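Local coordinates for protein siroheme decarboxylase (Hydrogenobacter thermophilus, PDB 4CH7) that decarboxylates siroheme to 12,18-didecarboxysiroheme, releasing two molecules of carbon dioxide, a step in the biosynthesis of heme d1, at residues A[231-243]-A[273-287]. Numbering follows the deposited sequence.
Sequences YVANAMSVWEVPE and YNLFAMMHGKGQEEI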
ATOM      1  N   TYR A 231      15.214   5.488   6.351  1.00 78.27           N
ATOM      2  CA  TYR A 231      16.554   5.372   6.912  1.00 80.00           C
ATOM      3  C   TYR A 231      17.598   5.275   5.803  1.00 83.43           C
ATOM      4  O   TYR A 231      17.265   5.340   4.617  1.00 86.74           O
ATOM      5  CB  TYR A 231      16.649   4.147   7.832  1.00 80.76           C
ATOM      6  CG  TYR A 231      15.816   4.236   9.097  1.00 83.36           C
ATOM      7  CD1 TYR A 231      14.428   4.271   9.039  1.00 91.18           C
ATOM      8  CD2 TYR A 231      16.419   4.279  10.348  1.00 80.61           C
ATOM      9  CE1 TYR A 231      13.665   4.354  10.187  1.00 90.91           C
ATOM     10  CE2 TYR A 231      15.661   4.359  11.504  1.00 90.29           C
ATOM     11  CZ  TYR A 231      14.285   4.397  11.417  1.00 87.31           C
ATOM     12  OH  TYR A 231      13.524   4.476  12.562  1.00 88.50           O
ATOM     13  N   VAL A 232      18.858   5.124   6.199  1.00 77.75           N
ATOM     14  CA  VAL A 232      19.952   4.910   5.257  1.00 80.48           C
ATOM     15  C   VAL A 232      19.788   3.561   4.572  1.00 76.68           C
ATOM     16  O   VAL A 232      19.311   3.482   3.441  1.00 76.46           O
ATOM     17  CB  VAL A 232      21.321   4.941   5.966  1.00 79.90           C
ATOM     18  CG1 VAL A 232      22.454   4.848   4.951  1.00 73.25           C
ATOM     19  CG2 VAL A 232      21.458   6.204   6.800  1.00 80.40           C
ATOM     20  N   ALA A 233      20.182   2.499   5.267  1.00 71.91           N
ATOM     21  CA  ALA A 233      20.081   1.149   4.727  1.00 71.05           C
ATOM     22  C   ALA A 233      18.700   0.552   4.972  1.00 70.80           C
ATOM     23  O   ALA A 233      18.103   0.753   6.029  1.00 64.29           O
ATOM     24  CB  ALA A 233      21.153   0.255   5.325  1.00 63.10           C
ATOM     25  N   ASN A 234      18.202  -0.187   3.986  1.00 70.50           N
ATOM     26  CA  ASN A 234      16.914  -0.852   4.105  1.00 67.20           C
ATOM     27  C   ASN A 234      16.968  -2.249   3.507  1.00 65.89           C
ATOM     28  O   ASN A 234      17.709  -2.497   2.554  1.00 61.43           O
ATOM     29  CB  ASN A 234      15.821  -0.032   3.417  1.00 69.22           C
ATOM     30  CG  ASN A 234      15.579   1.302   4.093  1.00 70.93           C
ATOM     31  OD1 ASN A 234      14.723   1.420   4.968  1.00 75.52           O
ATOM     32  ND2 ASN A 234      16.334   2.318   3.690  1.00 74.46           N
ATOM     33  N   ALA A 235      16.187  -3.162   4.071  1.00 52.41           N
ATOM     34  CA  ALA A 235      16.142  -4.525   3.566  1.00 50.01           C
ATOM     35  C   ALA A 235      14.800  -5.175   3.834  1.00 56.21           C
ATOM     36  O   ALA A 235      14.199  -4.981   4.894  1.00 58.32           O
ATOM     37  CB  ALA A 235      17.254  -5.362   4.175  1.00 50.91           C
HETATM   38  N   MSE A 236      14.333  -5.936   2.852  1.00 49.53           N
HETATM   39  CA  MSE A 236      13.236  -6.859   3.069  1.00 36.60           C
HETATM   40  C   MSE A 236      13.852  -8.148   3.583  1.00 44.95           C
HETATM   41  O   MSE A 236      14.542  -8.849   2.841  1.00 53.06           O
HETATM   42  CB  MSE A 236      12.476  -7.112   1.765  1.00 46.90           C
HETATM   43  CG  MSE A 236      11.636  -8.381   1.756  1.00 52.50           C
HETATM   44 SE   MSE A 236      10.729  -8.632   0.058  1.00 74.36          SE
HETATM   45  CE  MSE A 236       9.683  -6.998   0.060  1.00 46.58           C
ATOM     46  N   SER A 237      13.647  -8.439   4.863  1.00 50.91           N
ATOM     47  CA  SER A 237      14.108  -9.702   5.420  1.00 47.57           C
ATOM     48  C   SER A 237      13.024 -10.748   5.195  1.00 47.89           C
ATOM     49  O   SER A 237      11.852 -10.511   5.494  1.00 44.08           O
ATOM     50  CB  SER A 237      14.415  -9.563   6.909  1.00 53.73           C
ATOM     51  OG  SER A 237      13.231  -9.373   7.658  1.00 49.94           O
ATOM     52  N   VAL A 238      13.408 -11.890   4.638  1.00 41.48           N
ATOM     53  CA  VAL A 238      12.454 -12.967   4.402  1.00 55.11           C
ATOM     54  C   VAL A 238      12.820 -14.189   5.239  1.00 47.47           C
ATOM     55  O   VAL A 238      13.991 -14.545   5.350  1.00 49.97           O
ATOM     56  CB  VAL A 238      12.341 -13.322   2.903  1.00 51.76           C
ATOM     57  CG1 VAL A 238      11.792 -12.136   2.127  1.00 48.19           C
ATOM     58  CG2 VAL A 238      13.688 -13.746   2.342  1.00 55.05           C
ATOM     59  N   TRP A 239      11.814 -14.818   5.839  1.00 46.17           N
ATOM     60  CA  TRP A 239      12.055 -15.895   6.790  1.00 51.44           C
ATOM     61  C   TRP A 239      11.190 -17.116   6.506  1.00 52.53           C
ATOM     62  O   TRP A 239      10.026 -16.991   6.117  1.00 47.94           O
ATOM     63  CB  TRP A 239      11.783 -15.401   8.214  1.00 43.09           C
ATOM     64  CG  TRP A 239      12.522 -14.139   8.556  1.00 55.62           C
ATOM     65  CD1 TRP A 239      12.187 -12.868   8.194  1.00 55.38           C
ATOM     66  CD2 TRP A 239      13.723 -14.033   9.333  1.00 53.70           C
ATOM     67  NE1 TRP A 239      13.109 -11.978   8.692  1.00 54.02           N
ATOM     68  CE2 TRP A 239      14.062 -12.668   9.395  1.00 54.07           C
ATOM     69  CE3 TRP A 239      14.543 -14.959   9.982  1.00 55.60           C
ATOM     70  CZ2 TRP A 239      15.190 -12.208  10.083  1.00 57.43           C
ATOM     71  CZ3 TRP A 239      15.663 -14.503  10.657  1.00 54.75           C
ATOM     72  CH2 TRP A 239      15.975 -13.142  10.704  1.00 58.60           C
ATOM     73  N   GLU A 240      11.764 -18.299   6.699  1.00 53.14           N
ATOM     74  CA  GLU A 240      10.977 -19.523   6.680  1.00 53.44           C
ATOM     75  C   GLU A 240      10.643 -19.905   8.115  1.00 60.24           C
ATOM     76  O   GLU A 240      11.528 -20.269   8.894  1.00 55.33           O
ATOM     77  CB  GLU A 240      11.730 -20.656   5.987  1.00 51.18           C
ATOM     78  CG  GLU A 240      10.941 -21.954   5.905  1.00 71.01           C
ATOM     79  CD  GLU A 240      11.671 -23.030   5.133  1.00 72.95           C
ATOM     80  OE1 GLU A 240      12.452 -22.683   4.221  1.00 77.14           O
ATOM     81  OE2 GLU A 240      11.470 -24.222   5.444  1.00 73.42           O
ATOM     82  N   VAL A 241       9.365 -19.804   8.461  1.00 50.04           N
ATOM     83  CA  VAL A 241       8.913 -20.028   9.826  1.00 51.42           C
ATOM     84  C   VAL A 241       7.762 -21.024   9.834  1.00 63.44           C
ATOM     85  O   VAL A 241       6.852 -20.922   9.011  1.00 66.86           O
ATOM     86  CB  VAL A 241       8.437 -18.710  10.474  1.00 57.45           C
ATOM     87  CG1 VAL A 241       8.070 -18.927  11.936  1.00 59.27           C
ATOM     88  CG2 VAL A 241       9.503 -17.639  10.351  1.00 52.25           C
ATOM     89  N   PRO A 242       7.805 -22.006  10.752  1.00 66.87           N
ATOM     90  CA  PRO A 242       6.643 -22.880  10.948  1.00 62.84           C
ATOM     91  C   PRO A 242       5.412 -22.054  11.319  1.00 72.03           C
ATOM     92  O   PRO A 242       5.485 -21.229  12.229  1.00 69.31           O
ATOM     93  CB  PRO A 242       7.066 -23.782  12.118  1.00 64.62           C
ATOM     94  CG  PRO A 242       8.273 -23.112  12.740  1.00 69.21           C
ATOM     95  CD  PRO A 242       8.942 -22.395  11.605  1.00 68.29           C
ATOM     96  N   GLU A 243       4.302 -22.285  10.621  1.00 73.58           N
ATOM     97  CA  GLU A 243       3.122 -21.424  10.700  1.00 69.06           C
ATOM     98  C   GLU A 243       2.492 -21.360  12.091  1.00 73.81           C
ATOM     99  O   GLU A 243       1.728 -20.441  12.387  1.00 81.40           O
ATOM    100  CB  GLU A 243       2.071 -21.883   9.691  1.00 69.69           C
ATOM    101  CG  GLU A 243       2.634 -22.664   8.517  1.00 71.05           C
ATOM    102  CD  GLU A 243       1.579 -23.515   7.842  1.00 75.20           C
ATOM    103  OE1 GLU A 243       0.403 -23.429   8.253  1.00 62.12           O
ATOM    104  OE2 GLU A 243       1.926 -24.269   6.909  1.00 63.91           O
ATOM    105  N   TYR A 273      10.077 -18.811   1.705  1.00 48.12           N
ATOM    106  CA  TYR A 273       9.936 -17.862   2.806  1.00 51.59           C
ATOM    107  C   TYR A 273       8.482 -17.418   2.975  1.00 46.37           C
ATOM    108  O   TYR A 273       7.857 -16.938   2.026  1.00 50.19           O
ATOM    109  CB  TYR A 273      10.851 -16.656   2.593  1.00 46.42           C
ATOM    110  CG  TYR A 273      12.280 -17.033   2.266  1.00 48.07           C
ATOM    111  CD1 TYR A 273      13.161 -17.431   3.262  1.00 56.47           C
ATOM    112  CD2 TYR A 273      12.748 -16.985   0.961  1.00 47.16           C
ATOM    113  CE1 TYR A 273      14.467 -17.776   2.963  1.00 51.57           C
ATOM    114  CE2 TYR A 273      14.049 -17.324   0.653  1.00 47.02           C
ATOM    115  CZ  TYR A 273      14.905 -17.720   1.656  1.00 60.11           C
ATOM    116  OH  TYR A 273      16.204 -18.062   1.350  1.00 58.36           O
ATOM    117  N   ASN A 274       7.954 -17.578   4.185  1.00 43.17           N
ATOM    118  CA  ASN A 274       6.563 -17.238   4.468  1.00 45.65           C
ATOM    119  C   ASN A 274       6.408 -16.012   5.372  1.00 48.70           C
ATOM    120  O   ASN A 274       5.301 -15.492   5.539  1.00 45.70           O
ATOM    121  CB  ASN A 274       5.826 -18.439   5.071  1.00 43.58           C
ATOM    122  CG  ASN A 274       6.509 -18.986   6.314  1.00 57.81           C
ATOM    123  OD1 ASN A 274       7.716 -18.836   6.488  1.00 53.39           O
ATOM    124  ND2 ASN A 274       5.737 -19.634   7.180  1.00 53.15           N
ATOM    125  N   LEU A 275       7.511 -15.554   5.961  1.00 46.96           N
ATOM    126  CA  LEU A 275       7.475 -14.347   6.787  1.00 49.29           C
ATOM    127  C   LEU A 275       8.368 -13.246   6.226  1.00 40.02           C
ATOM    128  O   LEU A 275       9.572 -13.439   6.044  1.00 45.31           O
ATOM    129  CB  LEU A 275       7.851 -14.652   8.240  1.00 48.14           C
ATOM    130  CG  LEU A 275       7.818 -13.458   9.198  1.00 48.08           C
ATOM    131  CD1 LEU A 275       6.475 -12.764   9.145  1.00 50.03           C
ATOM    132  CD2 LEU A 275       8.123 -13.896  10.613  1.00 56.07           C
ATOM    133  N   PHE A 276       7.760 -12.095   5.948  1.00 41.46           N
ATOM    134  CA  PHE A 276       8.487 -10.935   5.442  1.00 45.96           C
ATOM    135  C   PHE A 276       8.544  -9.875   6.535  1.00 43.97           C
ATOM    136  O   PHE A 276       7.541  -9.609   7.200  1.00 39.97           O
ATOM    137  CB  PHE A 276       7.800 -10.349   4.203  1.00 45.34           C
ATOM    138  CG  PHE A 276       7.906 -11.209   2.964  1.00 53.74           C
ATOM    139  CD1 PHE A 276       8.066 -12.590   3.048  1.00 52.46           C
ATOM    140  CD2 PHE A 276       7.845 -10.625   1.705  1.00 59.37           C
ATOM    141  CE1 PHE A 276       8.159 -13.374   1.904  1.00 50.38           C
ATOM    142  CE2 PHE A 276       7.939 -11.399   0.555  1.00 45.63           C
ATOM    143  CZ  PHE A 276       8.095 -12.776   0.656  1.00 42.54           C
ATOM    144  N   ALA A 277       9.716  -9.280   6.731  1.00 43.22           N
ATOM    145  CA  ALA A 277       9.865  -8.213   7.718  1.00 48.39           C
ATOM    146  C   ALA A 277      10.769  -7.108   7.199  1.00 42.97           C
ATOM    147  O   ALA A 277      11.975  -7.307   7.045  1.00 49.03           O
ATOM    148  CB  ALA A 277      10.400  -8.761   9.033  1.00 44.99           C
HETATM  149  N   MSE A 278      10.183  -5.943   6.938  1.00 42.74           N
HETATM  150  CA  MSE A 278      10.949  -4.805   6.454  1.00 39.13           C
HETATM  151  C   MSE A 278      11.904  -4.322   7.534  1.00 53.12           C
HETATM  152  O   MSE A 278      11.481  -3.918   8.617  1.00 48.63           O
HETATM  153  CB  MSE A 278      10.025  -3.662   6.036  1.00 44.62           C
HETATM  154  CG  MSE A 278       8.998  -4.024   4.969  1.00 68.27           C
HETATM  155 SE   MSE A 278       9.757  -4.898   3.408  1.00 83.89          SE
HETATM  156  CE  MSE A 278       9.281  -6.725   3.847  1.00 48.14           C
HETATM  157  N   MSE A 279      13.197  -4.380   7.240  1.00 52.54           N
HETATM  158  CA  MSE A 279      14.199  -3.879   8.167  1.00 58.14           C
HETATM  159  C   MSE A 279      14.836  -2.602   7.635  1.00 65.17           C
HETATM  160  O   MSE A 279      14.880  -2.364   6.424  1.00 54.21           O
HETATM  161  CB  MSE A 279      15.275  -4.933   8.445  1.00 55.03           C
HETATM  162  CG  MSE A 279      14.831  -6.078   9.350  1.00 37.70           C
HETATM  163 SE   MSE A 279      16.165  -7.482   9.449  1.00 59.78          SE
HETATM  164  CE  MSE A 279      15.259  -8.693  10.657  1.00 48.80           C
ATOM    165  N   HIS A 280      15.315  -1.774   8.555  1.00 53.50           N
ATOM    166  CA  HIS A 280      16.075  -0.589   8.201  1.00 57.75           C
ATOM    167  C   HIS A 280      17.136  -0.365   9.265  1.00 68.02           C
ATOM    168  O   HIS A 280      16.974  -0.782  10.413  1.00 49.43           O
ATOM    169  CB  HIS A 280      15.169   0.642   8.077  1.00 62.03           C
ATOM    170  CG  HIS A 280      14.340   0.911   9.293  1.00 71.35           C
ATOM    171  ND1 HIS A 280      12.963   0.870   9.280  1.00 66.21           N
ATOM    172  CD2 HIS A 280      14.693   1.232  10.562  1.00 74.46           C
ATOM    173  CE1 HIS A 280      12.503   1.150  10.489  1.00 68.50           C
ATOM    174  NE2 HIS A 280      13.534   1.371  11.283  1.00 79.06           N
ATOM    175  N   GLY A 281      18.229   0.273   8.872  1.00 63.28           N
ATOM    176  CA  GLY A 281      19.296   0.589   9.799  1.00 68.98           C
ATOM    177  C   GLY A 281      20.120   1.721   9.229  1.00 75.39           C
ATOM    178  O   GLY A 281      19.835   2.213   8.136  1.00 73.03           O
ATOM    179  N   LYS A 282      21.137   2.141   9.967  1.00 84.11           N
ATOM    180  CA  LYS A 282      22.044   3.166   9.475  1.00 85.78           C
ATOM    181  C   LYS A 282      23.283   2.492   8.897  1.00 81.28           C
ATOM    182  O   LYS A 282      24.398   3.005   9.000  1.00 84.83           O
ATOM    183  CB  LYS A 282      22.384   4.156  10.589  1.00 85.84           C
ATOM    184  CG  LYS A 282      21.161   4.941  11.061  1.00 85.76           C
ATOM    185  CD  LYS A 282      21.328   5.513  12.462  1.00 96.11           C
ATOM    186  CE  LYS A 282      22.208   6.748  12.477  1.00 92.03           C
ATOM    187  NZ  LYS A 282      22.218   7.391  13.822  1.00 93.10           N
ATOM    188  N   GLY A 283      23.056   1.335   8.274  1.00 85.05           N
ATOM    189  CA  GLY A 283      24.108   0.530   7.679  1.00 82.27           C
ATOM    190  C   GLY A 283      23.634  -0.896   7.442  1.00 73.54           C
ATOM    191  O   GLY A 283      22.818  -1.413   8.206  1.00 78.37           O
ATOM    192  N   GLN A 284      24.138  -1.525   6.382  1.00 76.81           N
ATOM    193  CA  GLN A 284      23.795  -2.911   6.060  1.00 66.30           C
ATOM    194  C   GLN A 284      24.146  -3.870   7.196  1.00 69.84           C
ATOM    195  O   GLN A 284      23.293  -4.626   7.663  1.00 61.99           O
ATOM    196  CB  GLN A 284      24.515  -3.369   4.787  1.00 67.03           C
ATOM    197  CG  GLN A 284      23.829  -3.018   3.471  1.00 71.36           C
ATOM    198  CD  GLN A 284      24.276  -3.926   2.341  1.00 70.64           C
ATOM    199  OE1 GLN A 284      25.043  -4.864   2.553  1.00 76.05           O
ATOM    200  NE2 GLN A 284      23.794  -3.655   1.134  1.00 66.99           N
ATOM    201  N   GLU A 285      25.408  -3.836   7.616  1.00 66.66           N
ATOM    202  CA  GLU A 285      25.928  -4.718   8.660  1.00 65.85           C
ATOM    203  C   GLU A 285      25.092  -4.649   9.935  1.00 63.40           C
ATOM    204  O   GLU A 285      24.897  -5.654  10.622  1.00 66.28           O
ATOM    205  CB  GLU A 285      27.381  -4.354   8.972  1.00 66.58           C
ATOM    206  CG  GLU A 285      28.049  -5.252   9.999  1.00 73.90           C
ATOM    207  CD  GLU A 285      28.305  -6.649   9.473  1.00 76.35           C
ATOM    208  OE1 GLU A 285      28.524  -6.795   8.252  1.00 80.39           O
ATOM    209  OE2 GLU A 285      28.295  -7.600  10.281  1.00 80.05           O
ATOM    210  N   GLU A 286      24.595  -3.454  10.239  1.00 57.53           N
ATOM    211  CA  GLU A 286      23.732  -3.241  11.393  1.00 59.81           C
ATOM    212  C   GLU A 286      22.453  -4.072  11.283  1.00 66.59           C
ATOM    213  O   GLU A 286      22.015  -4.685  12.258  1.00 62.31           O
ATOM    214  CB  GLU A 286      23.392  -1.755  11.523  1.00 75.24           C
ATOM    215  CG  GLU A 286      22.458  -1.430  12.675  1.00 77.39           C
ATOM    216  CD  GLU A 286      22.077   0.032  12.721  1.00 73.30           C
ATOM    217  OE1 GLU A 286      22.904   0.880  12.330  1.00 85.72           O
ATOM    218  OE2 GLU A 286      20.944   0.330  13.144  1.00 69.82           O
ATOM    219  N   ILE A 287      21.861  -4.083  10.092  1.00 62.26           N
ATOM    220  CA  ILE A 287      20.686  -4.904   9.817  1.00 60.88           C
ATOM    221  C   ILE A 287      21.039  -6.388   9.931  1.00 54.20           C
ATOM    222  O   ILE A 287      20.280  -7.170  10.510  1.00 58.67           O
ATOM    223  CB  ILE A 287      20.098  -4.598   8.418  1.00 61.40           C
ATOM    224  CG1 ILE A 287      19.392  -3.241   8.415  1.00 57.65           C
ATOM    225  CG2 ILE A 287      19.127  -5.684   7.985  1.00 55.05           C
ATOM    226  CD1 ILE A 287      18.913  -2.796   7.045  1.00 67.68           C
TER
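W239 O takes two backbone N-H groups, from N274 N at 2.9 Å and from L275 N. N274 and L275 thus share W239 as partner, a classic beta bulge. The N274 amide carries the pairing on to V241, beyond W239. Its OD1 accepts from V241 N at 2.7 Å, on a lone pair, while its ND2 donates to V241 O, which lies close to the amide plane. With CG set between backbone N and carbonyl carbon (chi1 55°), the amide meets the V241 backbone with both ends. Replacing the amide with an alanine is likely to leave V241 N and O without these mates and let the chain past W239 shift.

From L275 to G281 the strand pairs antiparallel with A233-W239. S237 OG accepts from W239 NE1 at 2.8 Å. This bond, with M279 CE 3.6 Å from CZ2 of W239 at the ring edge and Y303 stacked on the ring, restrains the indole.

V238 sits between two aromatic rings. CG2 lies over a face of Y273, toward the rim; CG1 lies centrally over a face of F276, 3.8 Å from its centroid. The selenium of M236, a selenomethionine, approaches F276 obliquely, as in a Met-aromatic contact. M278, also selenomethionine, folds back so that CE touches M236 CG at 3.6 Å. At the other end, the rings of Y231 and H280 form an offset stack, planes 11° apart.

The M236 side chain is about 8 Å from that of H93, the inferred active-site residue. Both strands belong to the second AsnC-like domain, which with the first closes an antiparallel barrel: the dimeric alpha-beta barrel fold, here completed by two domains of a single chain.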